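Local structure of restriction endonuclease EcoP15I, modification subunit (Escherichia coli, 4ZCF) at residues Q94-V105 against Y462-D470; H108-K116 against L551-T559. The protein methylates one adenine of the asymmetric site 5'-CAGCAG-3' using S-adenosyl-L-methionine, working as a dimer, and joins the Res subunit to cut DNA. All coordinates share one frame; numbering follows the deposited sequence.

Contact 1 of 2, residues Q94-V105 against Y462-D470; sequences QHLLIKGDNLEV and YQFITVQLD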
loop_
_atom_site.group_PDB
_atom_site.type_symbol
_atom_site.label_atom_id
_atom_site.label_comp_id
_atom_site.label_asym_id
_atom_site.label_seq_id
_atom_site.Cartn_x
_atom_site.Cartn_y
_atom_site.Cartn_z
ATOM N N GLN A 94 -6.562 27.608 7.138
ATOM C CA GLN A 94 -6.806 26.249 6.690
ATOM C C GLN A 94 -5.817 25.257 7.278
ATOM O O GLN A 94 -6.017 24.060 7.125
ATOM C CB GLN A 94 -6.845 26.179 5.156
ATOM C CG GLN A 94 -8.239 26.500 4.604
ATOM C CD GLN A 94 -8.600 25.735 3.345
ATOM O OE1 GLN A 94 -9.514 24.898 3.345
ATOM N NE2 GLN A 94 -7.918 26.032 2.234
ATOM N N HIS A 95 -4.807 25.753 8.018
ATOM C CA HIS A 95 -3.727 24.975 8.609
ATOM C C HIS A 95 -3.936 24.644 10.082
ATOM O O HIS A 95 -4.358 25.505 10.854
ATOM C CB HIS A 95 -2.387 25.688 8.391
ATOM C CG HIS A 95 -2.124 26.049 6.963
ATOM N ND1 HIS A 95 -1.783 25.094 6.029
ATOM C CD2 HIS A 95 -2.230 27.244 6.340
ATOM C CE1 HIS A 95 -1.639 25.743 4.886
ATOM N NE2 HIS A 95 -1.902 27.033 5.026
ATOM N N LEU A 96 -3.598 23.395 10.489
ATOM C CA LEU A 96 -3.773 22.955 11.881
ATOM C C LEU A 96 -2.520 22.429 12.521
ATOM O O LEU A 96 -1.788 21.684 11.910
ATOM C CB LEU A 96 -4.886 21.866 12.018
ATOM C CG LEU A 96 -6.204 22.065 11.267
ATOM C CD1 LEU A 96 -6.967 20.772 11.164
ATOM C CD2 LEU A 96 -7.038 23.176 11.881
ATOM N N LEU A 97 -2.323 22.756 13.790
ATOM C CA LEU A 97 -1.284 22.208 14.652
ATOM C C LEU A 97 -2.028 21.694 15.912
ATOM O O LEU A 97 -2.810 22.440 16.522
ATOM C CB LEU A 97 -0.148 23.214 14.968
ATOM C CG LEU A 97 0.757 22.869 16.157
ATOM C CD1 LEU A 97 1.672 21.667 15.869
ATOM C CD2 LEU A 97 1.548 24.073 16.604
ATOM N N ILE A 98 -1.864 20.390 16.223
ATOM C CA ILE A 98 -2.533 19.721 17.344
ATOM C C ILE A 98 -1.554 19.215 18.379
ATOM O O ILE A 98 -0.551 18.580 18.034
ATOM C CB ILE A 98 -3.556 18.648 16.914
ATOM C CG1 ILE A 98 -4.404 19.140 15.747
ATOM C CG2 ILE A 98 -4.457 18.266 18.087
ATOM C CD1 ILE A 98 -4.636 18.120 14.737
ATOM N N LYS A 99 -1.853 19.518 19.656
ATOM C CA LYS A 99 -1.047 19.118 20.802
ATOM C C LYS A 99 -1.671 17.893 21.457
ATOM O O LYS A 99 -2.860 17.876 21.745
ATOM C CB LYS A 99 -0.937 20.274 21.819
ATOM C CG LYS A 99 0.103 20.037 22.916
ATOM C CD LYS A 99 -0.318 20.677 24.229
ATOM C CE LYS A 99 -0.020 22.150 24.345
ATOM N NZ LYS A 99 -0.058 22.600 25.762
ATOM N N GLY A 100 -0.845 16.902 21.715
ATOM C CA GLY A 100 -1.231 15.659 22.362
ATOM C C GLY A 100 -0.634 14.451 21.685
ATOM O O GLY A 100 0.079 14.573 20.682
ATOM N N ASP A 101 -0.920 13.267 22.256
ATOM C CA ASP A 101 -0.497 11.964 21.752
ATOM C C ASP A 101 -1.085 11.834 20.372
ATOM O O ASP A 101 -2.280 12.074 20.203
ATOM C CB ASP A 101 -1.030 10.857 22.671
ATOM C CG ASP A 101 -0.718 9.438 22.258
ATOM O OD1 ASP A 101 0.460 9.160 21.918
ATOM O OD2 ASP A 101 -1.629 8.585 22.349
ATOM N N ASN A 102 -0.229 11.550 19.368
ATOM C CA ASN A 102 -0.622 11.429 17.960
ATOM C C ASN A 102 -1.670 10.339 17.716
ATOM O O ASN A 102 -2.581 10.566 16.914
ATOM C CB ASN A 102 0.605 11.276 17.049
ATOM C CG ASN A 102 1.600 10.218 17.486
ATOM O OD1 ASN A 102 1.259 9.167 18.040
ATOM N ND2 ASN A 102 2.858 10.468 17.231
ATOM N N LEU A 103 -1.571 9.180 18.428
ATOM C CA LEU A 103 -2.540 8.076 18.314
ATOM C C LEU A 103 -3.922 8.516 18.748
ATOM O O LEU A 103 -4.911 8.250 18.041
ATOM C CB LEU A 103 -2.091 6.835 19.110
ATOM C CG LEU A 103 -2.965 5.567 18.972
ATOM C CD1 LEU A 103 -3.233 5.219 17.510
ATOM C CD2 LEU A 103 -2.368 4.393 19.725
ATOM N N GLU A 104 -3.987 9.224 19.896
ATOM C CA GLU A 104 -5.219 9.782 20.453
ATOM C C GLU A 104 -5.786 10.867 19.514
ATOM O O GLU A 104 -6.986 10.851 19.193
ATOM C CB GLU A 104 -4.941 10.329 21.862
ATOM C CG GLU A 104 -6.198 10.687 22.639
ATOM C CD GLU A 104 -7.079 9.565 23.157
ATOM O OE1 GLU A 104 -6.684 8.380 23.064
ATOM O OE2 GLU A 104 -8.162 9.886 23.697
ATOM N N VAL A 105 -4.897 11.758 19.015
ATOM C CA VAL A 105 -5.263 12.813 18.059
ATOM C C VAL A 105 -5.819 12.253 16.734
ATOM O O VAL A 105 -6.814 12.768 16.245
ATOM C CB VAL A 105 -4.149 13.863 17.862
ATOM C CG1 VAL A 105 -4.500 14.822 16.740
ATOM C CG2 VAL A 105 -3.864 14.623 19.158
ATOM N N TYR A 462 -2.113 23.835 -0.521
ATOM C CA TYR A 462 -2.215 22.626 0.294
ATOM C C TYR A 462 -2.615 23.080 1.700
ATOM O O TYR A 462 -2.460 24.253 2.034
ATOM C CB TYR A 462 -0.877 21.865 0.401
ATOM C CG TYR A 462 -0.159 21.611 -0.902
ATOM C CD1 TYR A 462 -0.642 20.678 -1.822
ATOM C CD2 TYR A 462 1.058 22.228 -1.181
ATOM C CE1 TYR A 462 0.023 20.435 -3.025
ATOM C CE2 TYR A 462 1.746 21.962 -2.362
ATOM C CZ TYR A 462 1.211 21.084 -3.292
ATOM O OH TYR A 462 1.874 20.845 -4.463
ATOM N N GLN A 463 -3.114 22.162 2.529
ATOM C CA GLN A 463 -3.427 22.486 3.910
ATOM C C GLN A 463 -2.597 21.547 4.747
ATOM O O GLN A 463 -2.491 20.363 4.435
ATOM C CB GLN A 463 -4.908 22.276 4.213
ATOM C CG GLN A 463 -5.832 22.870 3.176
ATOM C CD GLN A 463 -7.133 22.134 3.186
ATOM O OE1 GLN A 463 -7.962 22.298 4.096
ATOM N NE2 GLN A 463 -7.311 21.271 2.189
ATOM N N PHE A 464 -1.974 22.053 5.778
ATOM C CA PHE A 464 -1.199 21.161 6.614
ATOM C C PHE A 464 -1.936 20.845 7.909
ATOM O O PHE A 464 -2.634 21.699 8.462
ATOM C CB PHE A 464 0.234 21.709 6.874
ATOM C CG PHE A 464 0.407 22.838 7.877
ATOM C CD1 PHE A 464 0.233 22.615 9.245
ATOM C CD2 PHE A 464 0.857 24.092 7.467
ATOM C CE1 PHE A 464 0.422 23.649 10.177
ATOM C CE2 PHE A 464 1.054 25.123 8.400
ATOM C CZ PHE A 464 0.840 24.894 9.747
ATOM N N ILE A 465 -1.744 19.626 8.405
ATOM C CA ILE A 465 -2.210 19.183 9.708
ATOM C C ILE A 465 -0.978 18.509 10.279
ATOM O O ILE A 465 -0.446 17.616 9.626
ATOM C CB ILE A 465 -3.446 18.228 9.688
ATOM C CG1 ILE A 465 -4.636 18.802 8.928
ATOM C CG2 ILE A 465 -3.848 17.814 11.104
ATOM C CD1 ILE A 465 -5.707 17.743 8.543
ATOM N N THR A 466 -0.454 19.007 11.418
ATOM C CA THR A 466 0.698 18.416 12.118
ATOM C C THR A 466 0.407 18.191 13.594
ATOM O O THR A 466 -0.219 19.024 14.239
ATOM C CB THR A 466 2.083 19.091 11.855
ATOM O OG1 THR A 466 2.160 20.374 12.495
ATOM C CG2 THR A 466 2.450 19.177 10.358
ATOM N N VAL A 467 0.871 17.052 14.114
ATOM C CA VAL A 467 0.678 16.640 15.496
ATOM C C VAL A 467 2.014 16.551 16.240
ATOM O O VAL A 467 2.991 16.049 15.701
ATOM C CB VAL A 467 -0.168 15.341 15.615
ATOM C CG1 VAL A 467 -0.679 15.159 17.049
ATOM C CG2 VAL A 467 -1.343 15.360 14.626
ATOM N N GLN A 468 2.038 17.049 17.472
ATOM C CA GLN A 468 3.217 17.067 18.311
ATOM C C GLN A 468 2.855 16.861 19.785
ATOM O O GLN A 468 2.029 17.583 20.333
ATOM C CB GLN A 468 4.002 18.387 18.080
ATOM C CG GLN A 468 5.349 18.505 18.819
ATOM C CD GLN A 468 6.221 17.288 18.686
ATOM O OE1 GLN A 468 6.725 16.941 17.596
ATOM N NE2 GLN A 468 6.420 16.617 19.812
ATOM N N LEU A 469 3.481 15.862 20.417
ATOM C CA LEU A 469 3.307 15.540 21.836
ATOM C C LEU A 469 3.954 16.605 22.691
ATOM O O LEU A 469 5.060 17.057 22.388
ATOM C CB LEU A 469 3.927 14.162 22.157
ATOM C CG LEU A 469 3.731 13.616 23.581
ATOM C CD1 LEU A 469 2.253 13.381 23.907
ATOM C CD2 LEU A 469 4.542 12.347 23.800
ATOM N N ASP A 470 3.287 16.968 23.788
ATOM C CA ASP A 470 3.765 17.950 24.767
ATOM C C ASP A 470 4.893 17.361 25.687
ATOM O O ASP A 470 4.886 17.563 26.906
ATOM C CB ASP A 470 2.560 18.467 25.580
ATOM C CG ASP A 470 2.683 19.901 26.047
ATOM O OD1 ASP A 470 2.950 20.791 25.192
ATOM O OD2 ASP A 470 2.445 20.151 27.255
#
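His95 and Phe464 meet beside the pairing of two neighbouring parallel strands, 96-99 and 462-468, whose short axes run 15° apart in the large mixed sheet of the methyltransferase domain. The sheet pairing sets Leu96 beside Ile465 and Ile98 beside Val467, and five backbone hydrogen bonds zip the strands together, from Leu96 N to Phe464 O (2.8 Å) through to Gly100 N to Gln468 O (3.3 Å), where the donor stands above the carbonyl plane. The pairing is extended beyond Leu96 by a side chain: Phe464 N donates to His95 ND1 at 3.1 Å, close to the imidazole plane. The Phe464 ring, with CG lodged between backbone N and carbonyl carbon (chi1 76°), is turned so that His95 CB sits over its centre, 3.5 Å from the centroid, while the two rings lie slid apart with little overlap. On the face bearing Leu96, Ile98, Ile465 and Val467 the packing is apolar and close: Ile98 CD1 reaches Ile465 CG2 at 3.7 Å, and Val105 of the following helix slides past Val467, CB to CG1 3.8 Å. The far end is looser: Lys99 and Asp470 are only partly buried, and Leu469 is exposed. The Lys99 chain, bent at chi2 and chi3, passes obliquely across the carboxylate of the poorly ordered Asp470, with NZ to OD1 3.6 Å in a long salt bridge, and Asp470 OD1 takes a hydrogen bond from Thr486. Because ND1 accepts the Phe464 amide proton, a neutral His95 would probably carry its own proton on NE2.

Contact 2 of 2, residues H108-K116 against L551-T559; sequences HMVNAYAEK and LYDGSLLTT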
loop_
_atom_site.group_PDB
_atom_site.type_symbol
_atom_site.label_atom_id
_atom_site.label_comp_id
_atom_site.label_asym_id
_atom_site.label_seq_id
_atom_site.Cartn_x
_atom_site.Cartn_y
_atom_site.Cartn_z
ATOM N N HIS A 108 -9.444 10.952 17.055
ATOM C CA HIS A 108 -10.463 12.024 17.024
ATOM C C HIS A 108 -10.752 12.501 15.570
ATOM O O HIS A 108 -11.814 13.099 15.300
ATOM C CB HIS A 108 -10.027 13.238 17.875
ATOM C CG HIS A 108 -10.152 13.065 19.361
ATOM N ND1 HIS A 108 -11.345 13.256 20.006
ATOM C CD2 HIS A 108 -9.200 12.795 20.284
ATOM C CE1 HIS A 108 -11.101 13.040 21.285
ATOM N NE2 HIS A 108 -9.826 12.747 21.496
ATOM N N MET A 109 -9.793 12.277 14.642
ATOM C CA MET A 109 -9.919 12.756 13.252
ATOM C C MET A 109 -10.770 11.870 12.357
ATOM O O MET A 109 -11.315 12.353 11.370
ATOM C CB MET A 109 -8.543 12.980 12.621
ATOM C CG MET A 109 -7.687 13.970 13.392
ATOM S SD MET A 109 -6.032 14.242 12.709
ATOM C CE MET A 109 -6.449 14.835 11.033
ATOM N N VAL A 110 -10.889 10.586 12.711
ATOM C CA VAL A 110 -11.594 9.536 11.972
ATOM C C VAL A 110 -12.984 9.905 11.465
ATOM O O VAL A 110 -13.258 9.728 10.273
ATOM C CB VAL A 110 -11.515 8.174 12.700
ATOM C CG1 VAL A 110 -12.354 7.119 11.994
ATOM C CG2 VAL A 110 -10.064 7.707 12.815
ATOM N N ASN A 111 -13.849 10.463 12.338
ATOM C CA ASN A 111 -15.201 10.854 11.919
ATOM C C ASN A 111 -15.224 11.965 10.917
ATOM O O ASN A 111 -16.157 12.018 10.119
ATOM C CB ASN A 111 -16.079 11.223 13.105
ATOM C CG ASN A 111 -16.306 10.107 14.090
ATOM O OD1 ASN A 111 -15.803 8.983 13.953
ATOM N ND2 ASN A 111 -17.074 10.413 15.124
ATOM N N ALA A 112 -14.218 12.864 10.945
ATOM C CA ALA A 112 -14.195 14.016 10.034
ATOM C C ALA A 112 -13.217 13.903 8.860
ATOM O O ALA A 112 -13.528 14.397 7.778
ATOM C CB ALA A 112 -13.953 15.312 10.822
ATOM N N TYR A 113 -12.054 13.247 9.085
ATOM C CA TYR A 113 -10.916 13.118 8.171
ATOM C C TYR A 113 -10.709 11.806 7.459
ATOM O O TYR A 113 -9.786 11.704 6.650
ATOM C CB TYR A 113 -9.617 13.618 8.833
ATOM C CG TYR A 113 -9.697 15.096 9.143
ATOM C CD1 TYR A 113 -9.352 16.045 8.190
ATOM C CD2 TYR A 113 -10.240 15.548 10.348
ATOM C CE1 TYR A 113 -9.470 17.407 8.455
ATOM C CE2 TYR A 113 -10.402 16.901 10.604
ATOM C CZ TYR A 113 -10.000 17.829 9.665
ATOM O OH TYR A 113 -10.104 19.169 9.943
ATOM N N ALA A 114 -11.439 10.774 7.786
ATOM C CA ALA A 114 -11.478 9.631 6.921
ATOM C C ALA A 114 -12.323 9.981 5.742
ATOM O O ALA A 114 -13.301 10.649 5.914
ATOM C CB ALA A 114 -12.072 8.475 7.665
ATOM N N GLU A 115 -12.027 9.497 4.551
ATOM C CA GLU A 115 -10.714 9.406 3.973
ATOM C C GLU A 115 -10.511 10.675 3.192
ATOM O O GLU A 115 -10.999 10.796 2.105
ATOM C CB GLU A 115 -10.719 8.250 2.973
ATOM C CG GLU A 115 -11.714 7.122 3.257
ATOM C CD GLU A 115 -11.987 6.181 2.097
ATOM O OE1 GLU A 115 -12.520 6.612 1.079
ATOM O OE2 GLU A 115 -11.716 4.982 2.212
ATOM N N LYS A 116 -9.777 11.621 3.743
ATOM C CA LYS A 116 -9.689 12.959 3.162
ATOM C C LYS A 116 -8.302 13.488 2.934
ATOM O O LYS A 116 -8.175 14.510 2.251
ATOM C CB LYS A 116 -10.486 13.970 4.015
ATOM C CG LYS A 116 -11.932 13.600 4.216
ATOM C CD LYS A 116 -12.879 14.704 3.828
ATOM C CE LYS A 116 -14.312 14.212 3.899
ATOM N NZ LYS A 116 -14.627 13.632 5.249
ATOM N N LEU A 551 -16.506 18.044 15.817
ATOM C CA LEU A 551 -15.525 17.143 15.197
ATOM C C LEU A 551 -16.100 15.734 15.144
ATOM O O LEU A 551 -16.185 15.144 14.058
ATOM C CB LEU A 551 -14.175 17.181 15.968
ATOM C CG LEU A 551 -12.965 16.406 15.377
ATOM C CD1 LEU A 551 -12.632 16.833 13.956
ATOM C CD2 LEU A 551 -11.770 16.444 16.321
ATOM N N TYR A 552 -16.572 15.244 16.311
ATOM C CA TYR A 552 -17.244 13.958 16.473
ATOM C C TYR A 552 -18.386 13.817 15.452
ATOM O O TYR A 552 -18.540 12.759 14.860
ATOM C CB TYR A 552 -17.768 13.797 17.924
ATOM C CG TYR A 552 -18.584 12.535 18.115
ATOM C CD1 TYR A 552 -17.965 11.315 18.376
ATOM C CD2 TYR A 552 -19.967 12.542 17.938
ATOM C CE1 TYR A 552 -18.704 10.137 18.474
ATOM C CE2 TYR A 552 -20.710 11.369 18.014
ATOM C CZ TYR A 552 -20.078 10.172 18.314
ATOM O OH TYR A 552 -20.803 9.014 18.436
ATOM N N ASP A 553 -19.156 14.896 15.233
ATOM C CA ASP A 553 -20.280 14.963 14.299
ATOM C C ASP A 553 -19.873 14.939 12.828
ATOM O O ASP A 553 -20.751 14.909 11.970
ATOM C CB ASP A 553 -21.225 16.152 14.623
ATOM C CG ASP A 553 -22.185 15.906 15.786
ATOM O OD1 ASP A 553 -22.796 14.817 15.832
ATOM O OD2 ASP A 553 -22.379 16.826 16.601
ATOM N N GLY A 554 -18.564 14.966 12.555
ATOM C CA GLY A 554 -18.015 14.865 11.206
ATOM C C GLY A 554 -17.576 16.130 10.510
ATOM O O GLY A 554 -17.247 16.086 9.320
ATOM N N SER A 555 -17.576 17.266 11.221
ATOM C CA SER A 555 -17.175 18.549 10.623
ATOM C C SER A 555 -15.660 18.769 10.764
ATOM O O SER A 555 -15.116 18.582 11.854
ATOM C CB SER A 555 -17.957 19.722 11.230
ATOM O OG SER A 555 -19.248 19.360 11.701
ATOM N N LEU A 556 -14.992 19.186 9.668
ATOM C CA LEU A 556 -13.545 19.463 9.630
ATOM C C LEU A 556 -13.213 20.626 10.554
ATOM O O LEU A 556 -14.001 21.578 10.617
ATOM C CB LEU A 556 -13.071 19.844 8.207
ATOM C CG LEU A 556 -13.511 18.999 7.015
ATOM C CD1 LEU A 556 -13.436 19.819 5.727
ATOM C CD2 LEU A 556 -12.686 17.733 6.889
ATOM N N LEU A 557 -12.029 20.596 11.218
ATOM C CA LEU A 557 -11.600 21.690 12.114
ATOM C C LEU A 557 -11.491 23.062 11.440
ATOM O O LEU A 557 -11.373 24.070 12.128
ATOM C CB LEU A 557 -10.327 21.343 12.913
ATOM C CG LEU A 557 -10.410 20.106 13.814
ATOM C CD1 LEU A 557 -9.050 19.748 14.397
ATOM C CD2 LEU A 557 -11.418 20.303 14.936
ATOM N N THR A 558 -11.586 23.104 10.114
ATOM C CA THR A 558 -11.521 24.340 9.322
ATOM C C THR A 558 -12.906 24.951 9.069
ATOM O O THR A 558 -12.990 26.153 8.806
ATOM C CB THR A 558 -10.682 24.144 8.040
ATOM O OG1 THR A 558 -11.234 23.081 7.243
ATOM C CG2 THR A 558 -9.212 23.901 8.342
ATOM N N THR A 559 -13.980 24.122 9.152
ATOM C CA THR A 559 -15.386 24.523 9.006
ATOM C C THR A 559 -15.702 25.549 10.125
ATOM O O THR A 559 -15.302 25.340 11.280
ATOM C CB THR A 559 -16.308 23.278 9.060
ATOM O OG1 THR A 559 -15.870 22.297 8.114
ATOM C CG2 THR A 559 -17.770 23.603 8.796
#
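The helix that ends at Tyr113 meets a helix terminus at Gly554, the two backbones coming within 4.1 Å at the CA atoms of Ala112 and Gly554. Gly554 closes the helix 539-552 in a Schellman motif, with positive phi and its N bonded back to Leu551 O, and Leu556 to Thr559 then form a type I beta turn. At these backbone angles a CB would run into the carbonyl O of Asp553, reason enough for a glycine. Asn111 reads the end of the opposing helix: its ND2 donates to Tyr552 O at 2.8 Å, in the carbonyl plane and on a lone pair, while the same nitrogen lies over a face of the Tyr552 ring, the amide and ring planes 63° apart. Ala112 fills the middle, its CB 3.7 Å from Leu551 CD1 and also against the carbonyl O atoms of Gly554 and Ser555. Tyr113 has CG anti to its carbonyl carbon (chi1 -64°), which carries the ring out across the turn. Leu556 CD2 covers one face, 4.0 Å from the ring centroid, and Leu551 CD1 comes to the edge. A phenylalanine in place of Tyr113 would probably keep this apolar packing but leave Leu557 N without the hydroxyl oxygen that accepts its hydrogen bond. Lys116 NZ bonds to Ala112 O at the helix end. The contact thus fastens the end of helix 539-552 and the turn after it, part of the EcoP15I C-terminal family region, to helix 102-113, and Arg137 of the neighbouring Restriction endonuclease EcoP15I chain packs on Tyr552. At the turn, Leu557 N donates to Tyr113 OH at 2.7 Å, the N-H...O angle 140°.

Contact 1 and contact 2 have centres about 13 Å apart and share helix 102-113, which leaves strand 96-99 through contact 1 and ends in contact 2. Along the chain their segments alternate: 94-105, 108-116, 462-470, then 551-559. Contact 1 lies within the ten-strand mixed sheet, whereas contact 2 joins the end of that helix to the C-terminal domain. They touch directly, Leu96 CD1 lying 3.7 Å from Tyr113 OH and Ile465 CD1 3.8 Å from Tyr113 CE1, so one tyrosine packs against both sheet strands. Packing thus passes through Tyr113 from the sheet strands to turn 556-559; the nearest atom of each contact lies about 21 Å from the bound DNA.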